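Alpha-amylase (PDB 6M4K) probably hydrolyses internal alpha-1,4-glucosidic bonds of starch-like polysaccharides, as a calcium- and chloride-dependent member of glycoside hydrolase family 13. Local coordinates at residues Val20-Trp25 and Cys43-Ser48; Phe298-Asp303 and Arg341-Tyr346; Glu31-Trp36 and Cys384-Arg389. All coordinates share one frame; numbering follows the deposited sequence. Where two conformers were deposited one is given.

Interaction 1 (Val20-Trp25 and Cys43-Ser48); sequences VHLFEW and CGVQVS
The imidazole of His21 is overlapped by the side-chain amide of Gln46, whose NE2 stands 3.3 Å above the ring plane, over its centre, with the two flat groups inclined at 38°. His21 and Gln46 are bridge partners, so both project from the same face of the sheet; with CG anti to N in each (chi1 -175° for His21) the side chains cross obliquely and the amide comes over the ring. CB of Phe23 covers the opposite face of the imidazole, while Gln46 O lies in plane at its edge, 3.3 Å from His21 CD2. Hydrogen bonds from Gln46 OE1 to Tyr234 and Arg341 fix the rotation of the amide and thereby keep NE2 over the ring. On the other face of the sheet Leu22 CD1 packs 3.7 Å from Val45 CG1, the side chains meeting nearly at a right angle.

The backbones pair in parallel: Val20 N bonds to Gly44 O, Gln46 N to Val20 O (2.8 Å) and, longer and more bent, Leu22 N to Gln46 O (3.2 Å). Beyond the strands the Leu22-Trp25 type II turn is tied on by Ser48 OG, which accepts from Glu24 N at 2.9 Å, and by a water that joins Ser48 N to the carbonyls of Leu22 and Trp25. Strands 19-22 and 44-47, linked through helix 27-39, form the first beta-alpha-beta crossover of the TIM barrel.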
loop_
_atom_site.group_PDB
_atom_site.type_symbol
_atom_site.label_atom_id
_atom_site.label_comp_id
_atom_site.label_asym_id
_atom_site.label_seq_id
_atom_site.Cartn_x
_atom_site.Cartn_y
_atom_site.Cartn_z
ATOM N N VAL A 20 -2.362 -2.242 5.911
ATOM C CA VAL A 20 -1.885 -3.419 5.184
ATOM C C VAL A 20 -2.767 -3.638 3.963
ATOM O O VAL A 20 -3.996 -3.620 4.069
ATOM C CB VAL A 20 -1.900 -4.683 6.067
ATOM C CG1 VAL A 20 -1.416 -5.895 5.264
ATOM C CG2 VAL A 20 -1.074 -4.489 7.312
ATOM N N HIS A 21 -2.152 -3.901 2.815
ATOM C CA HIS A 21 -2.908 -4.277 1.625
ATOM C C HIS A 21 -3.028 -5.795 1.593
ATOM O O HIS A 21 -2.050 -6.490 1.300
ATOM C CB HIS A 21 -2.189 -3.796 0.379
ATOM C CG HIS A 21 -2.953 -4.042 -0.880
ATOM N ND1 HIS A 21 -2.368 -3.952 -2.123
ATOM C CD2 HIS A 21 -4.258 -4.328 -1.091
ATOM C CE1 HIS A 21 -3.280 -4.190 -3.049
ATOM N NE2 HIS A 21 -4.436 -4.420 -2.448
ATOM N N LEU A 22 -4.211 -6.314 1.927
ATOM C CA LEU A 22 -4.446 -7.760 1.891
ATOM C C LEU A 22 -4.913 -8.124 0.477
ATOM O O LEU A 22 -6.091 -8.355 0.197
ATOM C CB LEU A 22 -5.413 -8.172 2.994
ATOM C CG LEU A 22 -4.906 -7.967 4.423
ATOM C CD1 LEU A 22 -5.970 -8.398 5.431
ATOM C CD2 LEU A 22 -3.616 -8.735 4.669
ATOM N N PHE A 23 -3.936 -8.157 -0.430
ATOM C CA PHE A 23 -4.181 -8.228 -1.870
ATOM C C PHE A 23 -4.842 -9.558 -2.238
ATOM O O PHE A 23 -4.290 -10.635 -1.974
ATOM C CB PHE A 23 -2.824 -8.071 -2.559
ATOM C CG PHE A 23 -2.843 -8.212 -4.060
ATOM C CD1 PHE A 23 -3.671 -7.435 -4.856
ATOM C CD2 PHE A 23 -1.958 -9.094 -4.682
ATOM C CE1 PHE A 23 -3.643 -7.544 -6.248
ATOM C CE2 PHE A 23 -1.928 -9.207 -6.074
ATOM C CZ PHE A 23 -2.771 -8.446 -6.849
ATOM N N GLU A 24 -6.037 -9.479 -2.824
ATOM C CA GLU A 24 -6.822 -10.629 -3.268
ATOM C C GLU A 24 -7.295 -11.529 -2.132
ATOM O O GLU A 24 -7.815 -12.627 -2.397
ATOM C CB GLU A 24 -6.130 -11.450 -4.367
ATOM C CG GLU A 24 -6.058 -10.759 -5.721
ATOM C CD GLU A 24 -7.300 -10.955 -6.579
ATOM O OE1 GLU A 24 -8.338 -11.448 -6.081
ATOM O OE2 GLU A 24 -7.234 -10.621 -7.775
ATOM N N TRP A 25 -7.180 -11.107 -0.877
ATOM C CA TRP A 25 -7.776 -11.886 0.201
ATOM C C TRP A 25 -9.302 -11.855 0.108
ATOM O O TRP A 25 -9.910 -10.813 -0.207
ATOM C CB TRP A 25 -7.357 -11.351 1.568
ATOM C CG TRP A 25 -5.936 -11.646 1.961
ATOM C CD1 TRP A 25 -4.814 -11.599 1.163
ATOM C CD2 TRP A 25 -5.477 -12.019 3.266
ATOM N NE1 TRP A 25 -3.694 -11.915 1.904
ATOM C CE2 TRP A 25 -4.079 -12.192 3.191
ATOM C CE3 TRP A 25 -6.115 -12.230 4.495
ATOM C CZ2 TRP A 25 -3.314 -12.567 4.297
ATOM C CZ3 TRP A 25 -5.352 -12.608 5.584
ATOM C CH2 TRP A 25 -3.974 -12.764 5.481
ATOM N N CYS A 43 -3.659 -0.439 11.987
ATOM C CA CYS A 43 -4.853 0.408 11.979
ATOM C C CYS A 43 -5.930 -0.020 10.993
ATOM O O CYS A 43 -7.113 0.268 11.231
ATOM C CB CYS A 43 -4.469 1.847 11.640
ATOM S SG CYS A 43 -5.887 2.998 11.364
ATOM N N GLY A 44 -5.572 -0.648 9.879
ATOM C CA GLY A 44 -6.579 -0.879 8.860
ATOM C C GLY A 44 -6.031 -1.666 7.691
ATOM O O GLY A 44 -4.836 -1.975 7.615
ATOM N N VAL A 45 -6.932 -1.945 6.753
ATOM C CA VAL A 45 -6.702 -2.874 5.647
ATOM C C VAL A 45 -7.202 -2.243 4.363
ATOM O O VAL A 45 -8.353 -1.800 4.298
ATOM C CB VAL A 45 -7.463 -4.195 5.867
ATOM C CG1 VAL A 45 -7.352 -5.096 4.631
ATOM C CG2 VAL A 45 -6.936 -4.893 7.084
ATOM N N GLN A 46 -6.360 -2.229 3.334
ATOM C CA GLN A 46 -6.816 -1.928 1.986
ATOM C C GLN A 46 -7.278 -3.224 1.333
ATOM O O GLN A 46 -6.522 -4.201 1.284
ATOM C CB GLN A 46 -5.674 -1.341 1.166
ATOM C CG GLN A 46 -6.066 -0.915 -0.224
ATOM C CD GLN A 46 -4.884 -0.437 -1.006
ATOM O OE1 GLN A 46 -4.174 0.473 -0.569
ATOM N NE2 GLN A 46 -4.633 -1.050 -2.161
ATOM N N VAL A 47 -8.510 -3.238 0.837
ATOM C CA VAL A 47 -9.111 -4.431 0.245
ATOM C C VAL A 47 -9.169 -4.275 -1.269
ATOM O O VAL A 47 -9.328 -3.171 -1.802
ATOM C CB VAL A 47 -10.510 -4.713 0.836
ATOM C CG1 VAL A 47 -10.433 -4.876 2.339
ATOM C CG2 VAL A 47 -11.526 -3.632 0.435
ATOM N N SER A 48 -9.066 -5.412 -1.971
ATOM C CA SER A 48 -9.122 -5.425 -3.427
ATOM C C SER A 48 -10.488 -4.929 -3.911
ATOM O O SER A 48 -11.470 -4.965 -3.159
ATOM C CB SER A 48 -8.874 -6.852 -3.931
ATOM O OG SER A 48 -7.499 -7.199 -3.832
HETATM O O HOH W 1 -8.802 -8.049 -0.687
#

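Interaction 2 (Phe298-Asp303 and Arg341-Tyr346); sequences FIDNHD and RLMSSY
The guanidinium of Arg341 makes a cation-pi contact with the ring of Phe298, CZ lying 4.4 Å from the ring centroid and 22° off its normal. NH2 does the touching: it sits 3.3 Å above the Phe298 ring plane, over its centre, while the guanidinium plane is turned 46° from the ring. The arginine chain runs beside the phenylalanine and bends at chi3 (66°), which brings NH2 over the face; NH1 is held separately by Gln46 OE1. NH2 also touches Asn301 CB.

Polar links between the segments pass through water, for no direct hydrogen bond joins them. One water accepts from Arg341 NE and donates to Asp300 O, its oxygen 2.8 Å from each; a second spans Ile299 N and Arg341 O; a third accepts from Met343 N and lies 2.8 Å from Asp300 OD1. The FIDNHD sequence corresponds to the family 13 motif usually written FVDNHD, found here just beyond strand 295-297, the seventh of the TIM barrel, and the waters bridge this loop to strand 339-344, the eighth.

Van der Waals contact is made by Met343. Its CB lies against Asp300 OD1 at 3.3 Å, a carboxylate oxygen that also bonds to Tyr325 OH, and the chain then bends to lay SD along the Asn301-His302 peptide. Met343 CE reaches His302 CB at 4.0 Å.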
loop_
_atom_site.group_PDB
_atom_site.type_symbol
_atom_site.label_atom_id
_atom_site.label_comp_id
_atom_site.label_asym_id
_atom_site.label_seq_id
_atom_site.Cartn_x
_atom_site.Cartn_y
_atom_site.Cartn_z
ATOM N N PHE A 298 5.130 3.302 0.876
ATOM C CA PHE A 298 5.150 1.841 0.787
ATOM C C PHE A 298 6.403 1.431 0.025
ATOM O O PHE A 298 6.880 2.163 -0.848
ATOM C CB PHE A 298 3.889 1.297 0.069
ATOM C CG PHE A 298 3.615 1.977 -1.244
ATOM C CD1 PHE A 298 2.952 3.197 -1.272
ATOM C CD2 PHE A 298 4.056 1.439 -2.448
ATOM C CE1 PHE A 298 2.731 3.869 -2.467
ATOM C CE2 PHE A 298 3.810 2.102 -3.657
ATOM C CZ PHE A 298 3.152 3.324 -3.659
ATOM N N ILE A 299 6.923 0.244 0.354
ATOM C CA ILE A 299 8.090 -0.274 -0.357
ATOM C C ILE A 299 7.705 -0.799 -1.735
ATOM O O ILE A 299 8.389 -0.517 -2.732
ATOM C CB ILE A 299 8.818 -1.327 0.496
ATOM C CG1 ILE A 299 9.282 -0.696 1.816
ATOM C CG2 ILE A 299 9.996 -1.949 -0.279
ATOM C CD1 ILE A 299 10.129 0.574 1.668
ATOM N N ASP A 300 6.617 -1.569 -1.810
ATOM C CA ASP A 300 6.122 -2.096 -3.075
ATOM C C ASP A 300 4.603 -2.128 -3.030
ATOM O O ASP A 300 3.994 -2.032 -1.961
ATOM C CB ASP A 300 6.720 -3.486 -3.440
ATOM C CG ASP A 300 6.279 -4.608 -2.510
ATOM O OD1 ASP A 300 5.988 -4.366 -1.318
ATOM O OD2 ASP A 300 6.263 -5.781 -2.972
ATOM N N ASN A 301 3.990 -2.248 -4.207
ATOM C CA ASN A 301 2.556 -2.476 -4.331
ATOM C C ASN A 301 2.322 -3.640 -5.297
ATOM O O ASN A 301 3.268 -4.265 -5.803
ATOM C CB ASN A 301 1.787 -1.194 -4.702
ATOM C CG ASN A 301 1.909 -0.823 -6.170
ATOM O OD1 ASN A 301 2.725 -1.386 -6.908
ATOM N ND2 ASN A 301 1.087 0.134 -6.607
ATOM N N HIS A 302 1.049 -3.921 -5.572
ATOM C CA HIS A 302 0.718 -5.104 -6.357
ATOM C C HIS A 302 1.180 -4.969 -7.801
ATOM O O HIS A 302 1.482 -5.977 -8.455
ATOM C CB HIS A 302 -0.788 -5.376 -6.264
ATOM C CG HIS A 302 -1.639 -4.310 -6.878
ATOM N ND1 HIS A 302 -2.007 -3.160 -6.210
ATOM C CD2 HIS A 302 -2.199 -4.227 -8.109
ATOM C CE1 HIS A 302 -2.749 -2.413 -7.007
ATOM N NE2 HIS A 302 -2.875 -3.033 -8.165
ATOM N N ASP A 303 1.250 -3.740 -8.312
ATOM C CA ASP A 303 1.670 -3.499 -9.689
ATOM C C ASP A 303 3.175 -3.585 -9.830
ATOM O O ASP A 303 3.686 -4.292 -10.710
ATOM C CB ASP A 303 1.286 -2.089 -10.136
ATOM C CG ASP A 303 -0.167 -1.939 -10.456
ATOM O OD1 ASP A 303 -0.765 -2.877 -11.030
ATOM O OD2 ASP A 303 -0.704 -0.849 -10.158
ATOM N N ARG A 341 1.922 1.986 4.419
ATOM C CA ARG A 341 1.160 0.810 4.030
ATOM C C ARG A 341 2.142 -0.320 3.735
ATOM O O ARG A 341 3.124 -0.123 3.007
ATOM C CB ARG A 341 0.326 1.113 2.780
ATOM C CG ARG A 341 -0.515 -0.068 2.298
ATOM C CD ARG A 341 -1.210 0.227 0.973
ATOM N NE ARG A 341 -0.242 0.387 -0.111
ATOM C CZ ARG A 341 -0.502 0.958 -1.289
ATOM N NH1 ARG A 341 -1.709 1.424 -1.559
ATOM N NH2 ARG A 341 0.453 1.063 -2.212
ATOM N N LEU A 342 1.894 -1.491 4.310
ATOM C CA LEU A 342 2.658 -2.695 3.991
ATOM C C LEU A 342 1.891 -3.551 2.993
ATOM O O LEU A 342 0.702 -3.828 3.184
ATOM C CB LEU A 342 2.903 -3.536 5.246
ATOM C CG LEU A 342 3.539 -2.868 6.464
ATOM C CD1 LEU A 342 3.929 -3.911 7.500
ATOM C CD2 LEU A 342 4.749 -2.051 6.070
ATOM N N MET A 343 2.576 -3.980 1.943
ATOM C CA MET A 343 2.015 -4.963 1.031
ATOM C C MET A 343 1.909 -6.321 1.721
ATOM O O MET A 343 2.748 -6.692 2.547
ATOM C CB MET A 343 2.951 -5.079 -0.176
ATOM C CG MET A 343 2.514 -6.075 -1.241
ATOM S SD MET A 343 0.930 -5.573 -1.925
ATOM C CE MET A 343 0.589 -7.016 -2.943
ATOM N N SER A 344 0.864 -7.069 1.382
ATOM C CA SER A 344 0.750 -8.469 1.778
ATOM C C SER A 344 0.401 -9.272 0.534
ATOM O O SER A 344 -0.641 -9.038 -0.088
ATOM C CB SER A 344 -0.288 -8.672 2.886
ATOM O OG SER A 344 -0.094 -9.937 3.503
ATOM N N SER A 345 1.286 -10.204 0.170
ATOM C CA SER A 345 1.319 -10.775 -1.171
ATOM C C SER A 345 0.963 -12.256 -1.198
ATOM O O SER A 345 0.954 -12.951 -0.178
ATOM C CB SER A 345 2.727 -10.648 -1.757
ATOM O OG SER A 345 3.209 -9.325 -1.641
ATOM N N TYR A 346 0.740 -12.734 -2.421
ATOM C CA TYR A 346 0.750 -14.160 -2.690
ATOM C C TYR A 346 1.896 -14.499 -3.638
ATOM O O TYR A 346 2.378 -13.664 -4.402
ATOM C CB TYR A 346 -0.596 -14.637 -3.246
ATOM C CG TYR A 346 -1.053 -14.014 -4.557
ATOM C CD1 TYR A 346 -0.524 -14.449 -5.770
ATOM C CD2 TYR A 346 -2.042 -13.027 -4.589
ATOM C CE1 TYR A 346 -0.949 -13.916 -6.966
ATOM C CE2 TYR A 346 -2.477 -12.490 -5.789
ATOM C CZ TYR A 346 -1.934 -12.939 -6.980
ATOM O OH TYR A 346 -2.384 -12.419 -8.163
HETATM O O HOH W 2 5.850 -0.714 2.929
HETATM O O HOH W 3 5.170 -2.784 0.812
HETATM O O HOH W 4 1.619 -1.593 -0.604
#

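Interaction 3 (Glu31-Trp36 and Cys384-Arg389); sequences ERECQW and CEHRWR
Helix 27-39, the first helix of the TIM barrel, is joined through Glu33 and Trp36 to His386 and Arg387 of the 3-10 turn that precedes helix 389-401. The Glu33 carboxylate and the Arg387 guanidinium form a side-on, two-pronged salt bridge: NE donates to OE2 at 2.8 Å and NH2 to OE1 at 2.9 Å, both on the syn side of their oxygens. Glu33 OE2 takes a second donor on its anti side, His386 NE2 at 2.7 Å, and itself lies almost in the imidazole plane. A bend at chi2 (71°) of Glu33 turns the carboxylate to these partners.

Trp36 provides the flat surface. The Arg387 guanidinium lies on its five-membered ring, centres 3.7 Å apart and planes only 10° from parallel, while the extended arginine chain rests CG on the six-membered ring in a CH-pi contact. His386 turns an edge toward the Trp36 face with the ring planes at 90°, and Trp36 CH2 comes to 3.3 Å from His386 O. An alanine in place of Arg387 would probably leave the Glu33 carboxylate short of its charged mate and the indole face without its flat cover.

With three N-H groups directed at two oxygens, Glu33 is likely to remain ionised although buried, and the stack on Trp36 restrains the guanidinium from turning out of line with the carboxylate.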
loop_
_atom_site.group_PDB
_atom_site.type_symbol
_atom_site.label_atom_id
_atom_site.label_comp_id
_atom_site.label_asym_id
_atom_site.label_seq_id
_atom_site.Cartn_x
_atom_site.Cartn_y
_atom_site.Cartn_z
ATOM N N GLU A 31 -11.908 -10.786 7.499
ATOM C CA GLU A 31 -12.691 -10.712 8.724
ATOM C C GLU A 31 -11.984 -11.411 9.881
ATOM O O GLU A 31 -11.898 -10.866 10.989
ATOM C CB GLU A 31 -14.076 -11.309 8.481
ATOM C CG GLU A 31 -14.984 -11.206 9.694
ATOM C CD GLU A 31 -16.388 -11.706 9.446
ATOM O OE1 GLU A 31 -16.670 -12.215 8.350
ATOM O OE2 GLU A 31 -17.219 -11.579 10.370
ATOM N N ARG A 32 -11.460 -12.617 9.640
ATOM C CA ARG A 32 -10.706 -13.310 10.683
ATOM C C ARG A 32 -9.395 -12.595 10.982
ATOM O O ARG A 32 -8.995 -12.472 12.147
ATOM C CB ARG A 32 -10.438 -14.756 10.271
ATOM C CG ARG A 32 -11.691 -15.565 10.012
ATOM C CD ARG A 32 -11.401 -17.052 9.953
ATOM N NE ARG A 32 -12.447 -17.770 9.229
ATOM C CZ ARG A 32 -12.406 -18.016 7.924
ATOM N NH1 ARG A 32 -11.368 -17.608 7.206
ATOM N NH2 ARG A 32 -13.397 -18.673 7.336
ATOM N N GLU A 33 -8.718 -12.107 9.946
ATOM C CA GLU A 33 -7.423 -11.468 10.132
ATOM C C GLU A 33 -7.514 -10.212 10.990
ATOM O O GLU A 33 -6.525 -9.828 11.614
ATOM C CB GLU A 33 -6.815 -11.137 8.769
ATOM C CG GLU A 33 -5.332 -10.816 8.823
ATOM C CD GLU A 33 -4.470 -12.033 9.120
ATOM O OE1 GLU A 33 -5.012 -13.155 9.279
ATOM O OE2 GLU A 33 -3.235 -11.870 9.178
ATOM N N CYS A 34 -8.680 -9.560 11.032
ATOM C CA CYS A 34 -8.792 -8.330 11.809
ATOM C C CYS A 34 -8.463 -8.542 13.281
ATOM O O CYS A 34 -7.927 -7.634 13.917
ATOM C CB CYS A 34 -10.157 -7.668 11.590
ATOM S SG CYS A 34 -10.177 -6.782 10.011
ATOM N N GLN A 35 -8.726 -9.733 13.829
ATOM C CA GLN A 35 -8.341 -9.999 15.213
ATOM C C GLN A 35 -6.825 -9.975 15.365
ATOM O O GLN A 35 -6.289 -9.352 16.289
ATOM C CB GLN A 35 -8.903 -11.339 15.689
ATOM C CG GLN A 35 -8.622 -11.611 17.161
ATOM C CD GLN A 35 -9.293 -10.598 18.071
ATOM O OE1 GLN A 35 -10.507 -10.644 18.273
ATOM N NE2 GLN A 35 -8.512 -9.670 18.612
ATOM N N TRP A 36 -6.119 -10.676 14.470
ATOM C CA TRP A 36 -4.660 -10.675 14.495
ATOM C C TRP A 36 -4.115 -9.264 14.305
ATOM O O TRP A 36 -3.198 -8.834 15.019
ATOM C CB TRP A 36 -4.125 -11.626 13.409
ATOM C CG TRP A 36 -2.647 -11.880 13.541
ATOM C CD1 TRP A 36 -2.046 -12.952 14.155
ATOM C CD2 TRP A 36 -1.582 -11.031 13.089
ATOM N NE1 TRP A 36 -0.679 -12.819 14.098
ATOM C CE2 TRP A 36 -0.365 -11.649 13.453
ATOM C CE3 TRP A 36 -1.539 -9.813 12.398
ATOM C CZ2 TRP A 36 0.884 -11.081 13.168
ATOM C CZ3 TRP A 36 -0.305 -9.247 12.114
ATOM C CH2 TRP A 36 0.894 -9.880 12.502
ATOM N N CYS A 384 2.154 -13.277 3.384
ATOM C CA CYS A 384 1.791 -12.691 4.681
ATOM C C CYS A 384 2.910 -11.855 5.302
ATOM O O CYS A 384 3.259 -12.028 6.468
ATOM C CB CYS A 384 1.311 -13.758 5.662
ATOM S SG CYS A 384 -0.179 -14.610 5.138
ATOM N N GLU A 385 3.471 -10.934 4.508
ATOM C CA GLU A 385 4.541 -10.064 5.003
ATOM C C GLU A 385 4.168 -9.375 6.310
ATOM O O GLU A 385 5.026 -9.139 7.164
ATOM C CB GLU A 385 4.875 -8.985 3.963
ATOM C CG GLU A 385 5.530 -9.482 2.678
ATOM C CD GLU A 385 4.538 -9.745 1.565
ATOM O OE1 GLU A 385 3.490 -10.378 1.814
ATOM O OE2 GLU A 385 4.811 -9.311 0.432
ATOM N N HIS A 386 2.901 -8.989 6.460
ATOM C CA HIS A 386 2.488 -8.266 7.658
ATOM C C HIS A 386 2.585 -9.126 8.909
ATOM O O HIS A 386 2.627 -8.583 10.018
ATOM C CB HIS A 386 1.062 -7.745 7.481
ATOM C CG HIS A 386 0.038 -8.826 7.416
ATOM N ND1 HIS A 386 -0.120 -9.643 6.316
ATOM C CD2 HIS A 386 -0.863 -9.244 8.334
ATOM C CE1 HIS A 386 -1.085 -10.511 6.559
ATOM N NE2 HIS A 386 -1.551 -10.292 7.777
ATOM N N ARG A 387 2.628 -10.454 8.747
ATOM C CA ARG A 387 2.838 -11.391 9.843
ATOM C C ARG A 387 4.296 -11.787 10.047
ATOM O O ARG A 387 4.578 -12.599 10.938
ATOM C CB ARG A 387 1.996 -12.656 9.641
ATOM C CG ARG A 387 0.493 -12.492 9.806
ATOM C CD ARG A 387 -0.094 -13.799 10.315
ATOM N NE ARG A 387 -1.546 -13.799 10.422
ATOM C CZ ARG A 387 -2.214 -14.685 11.154
ATOM N NH1 ARG A 387 -1.544 -15.607 11.838
ATOM N NH2 ARG A 387 -3.538 -14.647 11.219
ATOM N N TRP A 388 5.233 -11.270 9.255
ATOM C CA TRP A 388 6.641 -11.531 9.527
ATOM C C TRP A 388 7.045 -10.794 10.794
ATOM O O TRP A 388 6.710 -9.621 10.971
ATOM C CB TRP A 388 7.511 -11.027 8.379
ATOM C CG TRP A 388 7.333 -11.715 7.049
ATOM C CD1 TRP A 388 6.417 -12.668 6.718
ATOM C CD2 TRP A 388 8.109 -11.477 5.872
ATOM N NE1 TRP A 388 6.578 -13.046 5.395
ATOM C CE2 TRP A 388 7.614 -12.323 4.860
ATOM C CE3 TRP A 388 9.182 -10.629 5.580
ATOM C CZ2 TRP A 388 8.163 -12.352 3.581
ATOM C CZ3 TRP A 388 9.720 -10.652 4.307
ATOM C CH2 TRP A 388 9.208 -11.508 3.323
ATOM N N ARG A 389 7.803 -11.469 11.665
ATOM C CA ARG A 389 8.201 -10.847 12.924
ATOM C C ARG A 389 8.955 -9.545 12.687
ATOM O O ARG A 389 8.772 -8.566 13.423
ATOM C CB ARG A 389 9.052 -11.812 13.762
ATOM C CG ARG A 389 9.482 -11.245 15.125
ATOM C CD ARG A 389 10.513 -12.153 15.808
ATOM N NE ARG A 389 11.739 -12.127 15.023
ATOM C CZ ARG A 389 12.129 -13.079 14.187
ATOM N NH1 ARG A 389 11.426 -14.200 14.049
ATOM N NH2 ARG A 389 13.244 -12.895 13.486
#

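From the N terminus, residues 20-25 open interaction 1, which closes a short loop at residues 43-48 and joins the first two barrel strands. Helix 27-39 fills that loop, and its residues 31-36 start interaction 3 before interaction 1 has closed, so the two cross. Interaction 3 closes only at 384-389, after 347 intervening residues, and nested within that span is interaction 2, which joins the loop after the seventh strand to the eighth and closes a 37-residue loop holding helix 322-334. Because strand 339-344 neighbours strand 19-22, interactions 1 and 2 meet across the barrel closure. Hydrogen bonds Ser344-His386 and Ser345-Glu385 tie the end of strand 339-344 to the 384-389 turn, which holds the first helix.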